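PDB 5M6G: beta-glucosidase from Saccharopolyspora erythraea D, which probably hydrolyses terminal, non-reducing beta-D-glucosyl residues, releasing beta-D-glucose, as a member of glycosyl hydrolase family 3. Local coordinates for residues A185-R189 and F591-N597; G241-Q245 and E505-D509; G513-D517 and R542-I546. All coordinates share one frame; numbering follows the deposited sequence.

Contact 1: A185-R189 and F591-N597. With MG (magnesium ion), chain D.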
loop_
_atom_site.group_PDB
_atom_site.type_symbol
_atom_site.label_atom_id
_atom_site.label_comp_id
_atom_site.label_asym_id
_atom_site.label_seq_id
_atom_site.Cartn_x
_atom_site.Cartn_y
_atom_site.Cartn_z
ATOM N N ALA A 185 -10.488 -5.363 4.902
ATOM C CA ALA A 185 -11.467 -4.295 4.715
ATOM C C ALA A 185 -12.871 -4.889 4.762
ATOM O O ALA A 185 -13.263 -5.640 3.862
ATOM C CB ALA A 185 -11.222 -3.564 3.399
ATOM N N ARG A 186 -13.632 -4.540 5.801
ATOM C CA ARG A 186 -14.980 -5.052 5.998
ATOM C C ARG A 186 -16.076 -4.064 5.620
ATOM O O ARG A 186 -17.250 -4.446 5.627
ATOM C CB ARG A 186 -15.182 -5.468 7.469
ATOM C CG ARG A 186 -14.097 -6.372 8.014
ATOM C CD ARG A 186 -14.273 -7.806 7.563
ATOM N NE ARG A 186 -15.444 -8.443 8.177
ATOM C CZ ARG A 186 -15.917 -9.625 7.787
ATOM N NH1 ARG A 186 -16.978 -10.160 8.385
ATOM N NH2 ARG A 186 -15.321 -10.279 6.794
ATOM N N ASP A 187 -15.743 -2.811 5.312
ATOM C CA ASP A 187 -16.754 -1.807 4.973
ATOM C C ASP A 187 -16.276 -0.988 3.776
ATOM O O ASP A 187 -15.380 -0.144 3.904
ATOM C CB ASP A 187 -17.057 -0.904 6.172
ATOM C CG ASP A 187 -18.336 -0.107 5.989
ATOM O OD1 ASP A 187 -18.497 0.525 4.927
ATOM O OD2 ASP A 187 -19.186 -0.117 6.913
ATOM N N ASP A 188 -16.915 -1.199 2.625
ATOM C CA ASP A 188 -16.442 -0.614 1.373
ATOM C C ASP A 188 -16.443 0.910 1.384
ATOM O O ASP A 188 -15.826 1.520 0.513
ATOM C CB ASP A 188 -17.298 -1.127 0.207
ATOM C CG ASP A 188 -17.023 -2.576 -0.120
ATOM O OD1 ASP A 188 -16.041 -3.134 0.421
ATOM O OD2 ASP A 188 -17.780 -3.150 -0.933
ATOM N N ARG A 189 -17.131 1.542 2.335
ATOM C CA ARG A 189 -17.081 2.995 2.423
ATOM C C ARG A 189 -15.686 3.509 2.753
ATOM O O ARG A 189 -15.406 4.693 2.532
ATOM C CB ARG A 189 -18.073 3.473 3.482
ATOM C CG ARG A 189 -19.508 3.363 3.010
ATOM C CD ARG A 189 -20.471 3.688 4.119
ATOM N NE ARG A 189 -20.583 2.580 5.055
ATOM C CZ ARG A 189 -21.518 2.494 6.000
ATOM N NH1 ARG A 189 -22.424 3.456 6.129
ATOM N NH2 ARG A 189 -21.541 1.453 6.823
ATOM N N PHE A 591 -26.142 0.070 -1.417
ATOM C CA PHE A 591 -25.351 0.784 -0.418
ATOM C C PHE A 591 -25.881 0.555 1.000
ATOM O O PHE A 591 -25.107 0.557 1.967
ATOM C CB PHE A 591 -25.365 2.270 -0.776
ATOM C CG PHE A 591 -24.462 3.110 0.054
ATOM C CD1 PHE A 591 -23.092 3.151 -0.213
ATOM C CD2 PHE A 591 -24.975 3.888 1.083
ATOM C CE1 PHE A 591 -22.245 3.940 0.551
ATOM C CE2 PHE A 591 -24.140 4.678 1.855
ATOM C CZ PHE A 591 -22.765 4.710 1.581
ATOM N N ASP A 592 -27.195 0.338 1.141
ATOM C CA ASP A 592 -27.809 0.132 2.447
ATOM C C ASP A 592 -27.341 -1.145 3.137
ATOM O O ASP A 592 -27.568 -1.298 4.341
ATOM C CB ASP A 592 -29.339 0.103 2.307
ATOM C CG ASP A 592 -29.917 1.453 1.919
ATOM O OD1 ASP A 592 -29.193 2.465 2.035
ATOM O OD2 ASP A 592 -31.099 1.508 1.508
ATOM N N GLN A 593 -26.723 -2.072 2.405
ATOM C CA GLN A 593 -26.221 -3.306 3.001
ATOM C C GLN A 593 -24.847 -3.149 3.633
ATOM O O GLN A 593 -24.426 -4.038 4.384
ATOM C CB GLN A 593 -26.127 -4.417 1.955
ATOM C CG GLN A 593 -27.466 -4.949 1.419
ATOM C CD GLN A 593 -27.261 -5.821 0.194
ATOM O OE1 GLN A 593 -26.523 -5.451 -0.725
ATOM N NE2 GLN A 593 -27.875 -6.997 0.189
ATOM N N LEU A 594 -24.118 -2.083 3.317
ATOM C CA LEU A 594 -22.787 -1.926 3.889
ATOM C C LEU A 594 -22.886 -1.768 5.405
ATOM O O LEU A 594 -23.776 -1.077 5.899
ATOM C CB LEU A 594 -22.061 -0.725 3.279
ATOM C CG LEU A 594 -21.934 -0.749 1.762
ATOM C CD1 LEU A 594 -21.002 0.367 1.325
ATOM C CD2 LEU A 594 -21.419 -2.114 1.314
ATOM N N PRO A 595 -21.980 -2.425 6.150
ATOM C CA PRO A 595 -20.948 -3.339 5.635
ATOM C C PRO A 595 -21.517 -4.693 5.208
ATOM O O PRO A 595 -22.366 -5.238 5.922
ATOM C CB PRO A 595 -20.011 -3.507 6.835
ATOM C CG PRO A 595 -20.943 -3.354 8.030
ATOM C CD PRO A 595 -21.889 -2.262 7.616
ATOM N N ILE A 596 -21.076 -5.230 4.068
ATOM C CA ILE A 596 -21.524 -6.542 3.611
ATOM C C ILE A 596 -20.311 -7.447 3.473
ATOM O O ILE A 596 -19.288 -7.055 2.891
ATOM C CB ILE A 596 -22.325 -6.458 2.296
ATOM C CG1 ILE A 596 -22.871 -7.845 1.930
ATOM C CG2 ILE A 596 -21.491 -5.835 1.164
ATOM C CD1 ILE A 596 -23.966 -7.821 0.864
ATOM N N ASN A 597 -20.411 -8.647 4.029
ATOM C CA ASN A 597 -19.275 -9.550 4.049
ATOM C C ASN A 597 -19.762 -10.981 3.962
ATOM O O ASN A 597 -20.857 -11.314 4.425
ATOM C CB ASN A 597 -18.429 -9.363 5.311
ATOM C CG ASN A 597 -17.797 -8.001 5.372
ATOM O OD1 ASN A 597 -16.794 -7.753 4.715
ATOM N ND2 ASN A 597 -18.383 -7.102 6.161
HETATM MG MG MG D . -17.026 -6.807 2.470
HETATM O O HOH W 1 -15.460 -5.259 2.592
HETATM O O HOH W 2 -18.641 -3.913 3.024
HETATM O O HOH W 3 -17.749 -5.822 0.538
#

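Contact 2: G241-Q245 and E505-D509. With MG (magnesium ion), chain C.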
loop_
_atom_site.group_PDB
_atom_site.type_symbol
_atom_site.label_atom_id
_atom_site.label_comp_id
_atom_site.label_asym_id
_atom_site.label_seq_id
_atom_site.Cartn_x
_atom_site.Cartn_y
_atom_site.Cartn_z
ATOM N N GLY A 241 -18.751 2.062 10.130
ATOM C CA GLY A 241 -19.028 2.859 8.951
ATOM C C GLY A 241 -17.906 2.936 7.944
ATOM O O GLY A 241 -17.984 3.744 7.009
ATOM N N GLY A 242 -16.864 2.123 8.095
ATOM C CA GLY A 242 -15.693 2.271 7.244
ATOM C C GLY A 242 -15.054 3.637 7.343
ATOM O O GLY A 242 -14.439 4.099 6.382
ATOM N N ASP A 243 -15.191 4.305 8.482
ATOM C CA ASP A 243 -14.591 5.619 8.671
ATOM C C ASP A 243 -13.094 5.466 8.918
ATOM O O ASP A 243 -12.684 4.757 9.846
ATOM C CB ASP A 243 -15.260 6.340 9.841
ATOM C CG ASP A 243 -14.880 7.806 9.921
ATOM O OD1 ASP A 243 -14.496 8.382 8.881
ATOM O OD2 ASP A 243 -14.959 8.390 11.024
ATOM N N ASP A 244 -12.279 6.140 8.103
ATOM C CA ASP A 244 -10.833 6.096 8.275
ATOM C C ASP A 244 -10.432 6.711 9.613
ATOM O O ASP A 244 -10.972 7.744 10.019
ATOM C CB ASP A 244 -10.147 6.842 7.130
ATOM C CG ASP A 244 -8.661 6.567 7.085
ATOM O OD1 ASP A 244 -8.312 5.384 7.256
ATOM O OD2 ASP A 244 -7.857 7.512 6.893
ATOM N N GLN A 245 -9.480 6.063 10.292
ATOM C CA GLN A 245 -9.008 6.436 11.631
ATOM C C GLN A 245 -10.118 6.295 12.678
ATOM O O GLN A 245 -10.010 6.839 13.779
ATOM C CB GLN A 245 -8.425 7.855 11.646
ATOM C CG GLN A 245 -7.451 8.118 10.489
ATOM C CD GLN A 245 -6.721 9.451 10.596
ATOM O OE1 GLN A 245 -6.938 10.236 11.532
ATOM N NE2 GLN A 245 -5.868 9.724 9.606
ATOM N N GLU A 505 -6.601 7.262 1.910
ATOM C CA GLU A 505 -6.933 7.411 3.345
ATOM C C GLU A 505 -8.302 8.089 3.461
ATOM O O GLU A 505 -9.205 7.798 2.659
ATOM C CB GLU A 505 -5.805 8.129 4.077
ATOM C CG GLU A 505 -4.419 7.561 3.795
ATOM C CD GLU A 505 -3.343 8.166 4.692
ATOM O OE1 GLU A 505 -3.628 8.431 5.878
ATOM O OE2 GLU A 505 -2.213 8.378 4.203
ATOM N N PHE A 506 -8.469 8.999 4.428
ATOM C CA PHE A 506 -9.785 9.528 4.772
ATOM C C PHE A 506 -10.418 10.304 3.623
ATOM O O PHE A 506 -11.649 10.404 3.556
ATOM C CB PHE A 506 -9.673 10.412 6.022
ATOM C CG PHE A 506 -8.604 11.467 5.921
ATOM C CD1 PHE A 506 -7.300 11.184 6.286
ATOM C CD2 PHE A 506 -8.910 12.735 5.450
ATOM C CE1 PHE A 506 -6.308 12.151 6.184
ATOM C CE2 PHE A 506 -7.930 13.710 5.347
ATOM C CZ PHE A 506 -6.629 13.418 5.712
ATOM N N GLU A 507 -9.610 10.863 2.713
ATOM C CA GLU A 507 -10.190 11.567 1.569
ATOM C C GLU A 507 -11.037 10.645 0.699
ATOM O O GLU A 507 -11.875 11.127 -0.071
ATOM C CB GLU A 507 -9.092 12.219 0.716
ATOM C CG GLU A 507 -8.271 13.246 1.461
ATOM C CD GLU A 507 -8.994 14.568 1.627
ATOM O OE1 GLU A 507 -10.195 14.650 1.289
ATOM O OE2 GLU A 507 -8.361 15.535 2.103
ATOM N N GLY A 508 -10.855 9.337 0.814
ATOM C CA GLY A 508 -11.629 8.388 0.052
ATOM C C GLY A 508 -12.803 7.768 0.769
ATOM O O GLY A 508 -13.472 6.907 0.191
ATOM N N ASP A 509 -13.069 8.150 2.016
ATOM C CA ASP A 509 -14.274 7.664 2.677
ATOM C C ASP A 509 -15.507 8.146 1.919
ATOM O O ASP A 509 -15.566 9.288 1.451
ATOM C CB ASP A 509 -14.336 8.143 4.132
ATOM C CG ASP A 509 -13.258 7.525 5.004
ATOM O OD1 ASP A 509 -12.563 6.588 4.549
ATOM O OD2 ASP A 509 -13.129 7.965 6.166
HETATM MG MG MG C . -13.849 9.591 7.327
HETATM O O HOH W 4 -5.325 7.599 7.766
HETATM O O HOH W 5 -11.972 9.572 8.244
HETATM O O HOH W 6 -13.239 10.850 5.841
HETATM O O HOH W 7 -15.782 9.796 6.577
HETATM O O HOH W 8 -14.288 11.416 8.334
#

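Contact 3: G513-D517 and R542-I546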
loop_
_atom_site.group_PDB
_atom_site.type_symbol
_atom_site.label_atom_id
_atom_site.label_comp_id
_atom_site.label_asym_id
_atom_site.label_seq_id
_atom_site.Cartn_x
_atom_site.Cartn_y
_atom_site.Cartn_z
ATOM N N GLY A 513 -22.474 7.495 -0.398
ATOM C CA GLY A 513 -22.918 6.624 -1.474
ATOM C C GLY A 513 -21.755 6.155 -2.323
ATOM O O GLY A 513 -20.662 6.724 -2.315
ATOM N N LEU A 514 -22.006 5.086 -3.092
ATOM C CA LEU A 514 -21.009 4.524 -3.998
ATOM C C LEU A 514 -21.557 4.293 -5.404
ATOM O O LEU A 514 -20.988 3.498 -6.156
ATOM C CB LEU A 514 -20.436 3.218 -3.442
ATOM C CG LEU A 514 -19.378 3.404 -2.344
ATOM C CD1 LEU A 514 -19.070 2.096 -1.627
ATOM C CD2 LEU A 514 -18.102 4.000 -2.922
ATOM N N GLY A 515 -22.641 4.964 -5.781
ATOM C CA GLY A 515 -23.133 4.841 -7.136
ATOM C C GLY A 515 -22.231 5.534 -8.143
ATOM O O GLY A 515 -21.396 6.370 -7.809
ATOM N N LEU A 516 -22.402 5.178 -9.412
ATOM C CA LEU A 516 -21.669 5.871 -10.463
ATOM C C LEU A 516 -22.056 7.344 -10.479
ATOM O O LEU A 516 -23.225 7.695 -10.297
ATOM C CB LEU A 516 -21.962 5.229 -11.824
ATOM C CG LEU A 516 -21.484 3.788 -11.999
ATOM C CD1 LEU A 516 -22.006 3.221 -13.309
ATOM C CD2 LEU A 516 -19.964 3.762 -11.968
ATOM N N ASP A 517 -21.068 8.211 -10.688
ATOM C CA ASP A 517 -21.358 9.633 -10.777
ATOM C C ASP A 517 -22.150 9.929 -12.053
ATOM O O ASP A 517 -22.438 9.045 -12.874
ATOM C CB ASP A 517 -20.072 10.461 -10.685
ATOM C CG ASP A 517 -19.094 10.208 -11.824
ATOM O OD1 ASP A 517 -19.497 9.740 -12.907
ATOM O OD2 ASP A 517 -17.895 10.516 -11.636
ATOM N N ARG A 542 -12.911 -0.427 -5.148
ATOM C CA ARG A 542 -13.867 -1.148 -4.321
ATOM C C ARG A 542 -15.081 -1.468 -5.178
ATOM O O ARG A 542 -15.239 -0.876 -6.252
ATOM C CB ARG A 542 -14.281 -0.293 -3.131
ATOM C CG ARG A 542 -14.732 1.095 -3.570
ATOM C CD ARG A 542 -14.981 2.016 -2.390
ATOM N NE ARG A 542 -14.550 3.372 -2.711
ATOM C CZ ARG A 542 -14.403 4.350 -1.824
ATOM N NH1 ARG A 542 -14.658 4.137 -0.526
ATOM N NH2 ARG A 542 -13.973 5.536 -2.234
ATOM N N PRO A 543 -15.962 -2.367 -4.746
ATOM C CA PRO A 543 -17.268 -2.473 -5.404
ATOM C C PRO A 543 -17.950 -1.112 -5.438
ATOM O O PRO A 543 -17.782 -0.288 -4.535
ATOM C CB PRO A 543 -18.035 -3.468 -4.520
ATOM C CG PRO A 543 -16.946 -4.287 -3.855
ATOM C CD PRO A 543 -15.829 -3.301 -3.607
ATOM N N LEU A 544 -18.701 -0.871 -6.513
ATOM C CA LEU A 544 -19.525 0.318 -6.656
ATOM C C LEU A 544 -20.984 -0.101 -6.757
ATOM O O LEU A 544 -21.296 -1.215 -7.182
ATOM C CB LEU A 544 -19.129 1.139 -7.895
ATOM C CG LEU A 544 -17.702 1.673 -7.934
ATOM C CD1 LEU A 544 -17.495 2.502 -9.219
ATOM C CD2 LEU A 544 -17.362 2.489 -6.681
ATOM N N ASP A 545 -21.876 0.805 -6.368
ATOM C CA ASP A 545 -23.308 0.511 -6.277
ATOM C C ASP A 545 -23.930 0.613 -7.668
ATOM O O ASP A 545 -24.259 1.706 -8.135
ATOM C CB ASP A 545 -23.959 1.474 -5.294
ATOM C CG ASP A 545 -25.358 1.050 -4.891
ATOM O OD1 ASP A 545 -25.805 -0.052 -5.284
ATOM O OD2 ASP A 545 -25.999 1.827 -4.157
ATOM N N ILE A 546 -24.086 -0.533 -8.337
ATOM C CA ILE A 546 -24.474 -0.585 -9.743
ATOM C C ILE A 546 -25.674 -1.478 -9.989
ATOM O O ILE A 546 -26.033 -1.699 -11.150
ATOM C CB ILE A 546 -23.304 -1.065 -10.618
ATOM C CG1 ILE A 546 -22.889 -2.458 -10.130
ATOM C CG2 ILE A 546 -22.160 -0.060 -10.596
ATOM C CD1 ILE A 546 -21.893 -3.120 -10.965
HETATM O O HOH W 9 -24.805 4.287 -3.425
HETATM O O HOH W 10 -24.665 3.502 -10.137
#

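Contact 1: A185-R189 and F591-N597
R186 and N597 meet in a flat stack. The guanidinium lies over the amide with the planes 11° apart, and N597 CG sits 3.5 Å from R186 CZ. The arginine chain bends at chi2 and chi3 (-79° and -69°), which folds its end back over the amide. R186 NH2 also donates to the backbone O of E199.

One direct hydrogen bond joins the segments. N597 ND2 donates to R186 O at 2.9 Å, on a lone pair in the carbonyl plane. The other end of the same amide binds magnesium, with N597 OD1 2.4 Å from the metal. I596 O, waters 1 and 3, and E199 are also bound to it. The metal thus ties the C-terminal domain loop to the TIM-barrel-type N-terminal domain. Water 2 accepts from D188 N and I596 N.

Charge is paired inside 185-189. R189 grips D187 side-on, with NE on OD1 at 2.9 Å and NH2 on OD2 at 2.8 Å. D187 OD1 also takes R189 N in an Asx turn, so R189 gives the carboxylate three bonds.

In carbon packing, L594 CB lies over one guanidinium face of R189, and L594 CD1 reaches R189 CG at 3.7 Å. R189 CD meets F591 CZ at 3.6 Å, with the guanidinium and ring planes nearly perpendicular.

P595, after a cis peptide bond, sets its ring carbon CB 3.2 Å from R186 O.

Contact 2: G241-Q245 and E505-D509
A magnesium site at the seam between the two domains holds D243 and D509 together. D243 OD1 and D509 OD2 each lie 2.1 Å from the metal. Waters 5, 6, 7 and 8 fill the other four positions of a six-coordinate shell. The two carboxylate oxygens are close to each other because they share the cation, and the carboxylate planes are turned 67° apart. D243 has its CG anti to the backbone N (chi1 -169°); its CB points away from 505-509, yet OD1 comes round to the metal. Two of the metal waters also bind backbone: water 5 donates to D244 O, and water 6 donates to F506 O.

D509 OD2 has a second partner. D244 N donates to it at 2.8 Å, nearly straight at 167°, from the syn side but tilted out of the carboxylate plane. D509 OD1 accepts from G191 N, so both oxygens of this carboxylate are engaged.

The site joins a loop of the TIM-barrel-type N-terminal domain to the residue just after the 3-10 segment 506-508 of the C-terminal domain. The glycoside hydrolase family 3 pocket lies beside it. E505 belongs to the sorbitol pocket. Its OE2 takes a hydrogen bond from W452 NE1 and makes a weak hydrogen bond with the sorbitol.

D244 stands between metal and pocket. Its OD1 accepts from W190 NE1. Its OD2 lies at the edge of the F506 ring, 3.8 Å from F506 CD1. Water 4 accepts from Q245 NE2 and donates to D244 OD2 and E505 OE1, bridging these two oxygens, which are 4.4 Å apart.

Contact 3: G513-D517 and R542-I546
L514 makes the first contact of 513-517, and it meets R542, P543, L544 and D545. Its CD2 lies over one face of the R542 guanidinium, offset toward the rim, and is 3.6 Å from R542 NE. R542 CG lies between its backbone N and carbonyl carbon (chi1 51°), and the chain, bent at chi3, crosses L514 at about a right angle. The polar end of R542 is held from outside: NH2 donates to G508 O, NE pairs with E500, and NH1 donates to D188 O. These bonds fix the plane on which the methyl rests. L514 CD1 sits 4.0 Å from P543 O, a buried carbonyl with no polar partner in the model. L514 CD2 also touches L544 CD2 at 4.1 Å.

The L514 backbone gives the one direct hydrogen bond between the segments. D545 N donates to L514 O at 2.8 Å, and the donor stands well above the carbonyl plane. Water 9 adds a second link, accepting from L514 N and donating to D545 OD2.

G515 CA makes a CH...O contact with D545 O at 3.5 Å. Water 10 then bridges the same D545 O to L516 N.

L516 turns its end back to the apolar side chains. Its CD2 packs on L544 CD1 at 3.9 Å, across the line of that side chain, and its CG meets I546 CG2 at 4.2 Å.

D517 is the N-cap of helix 518-528, and its OD1 takes D520 N. The contact joins the loop leading from strand 493-499 into that helix to the loop between strands 534-539 and 555-560. All three strands are parallel neighbours in the C-terminal domain sheet.

How the contacts relate
Contacts 1 and 2 join the N-terminal to the C-terminal domain, whereas contact 3 lies wholly within the C-terminal one. A magnesium ion sits in contacts 1 and 2 but not in contact 3. Water bridges the segments in all three. Leucine packing matters in contacts 1 and 3. Contacts 1 and 3 are mostly buried; contact 2 is partly buried and reaches the sorbitol pocket. Residues 185-189 touch both other contacts, with D187 and R189 packing on G241 and G242 of contact 2. R542 of contact 3 likewise reaches both others. A weak bond from F591 N to D545 OD2 also ties contact 1 to contact 3. Contacts 2 and 3 follow each other along the chain, both inside the loop closed by contact 1.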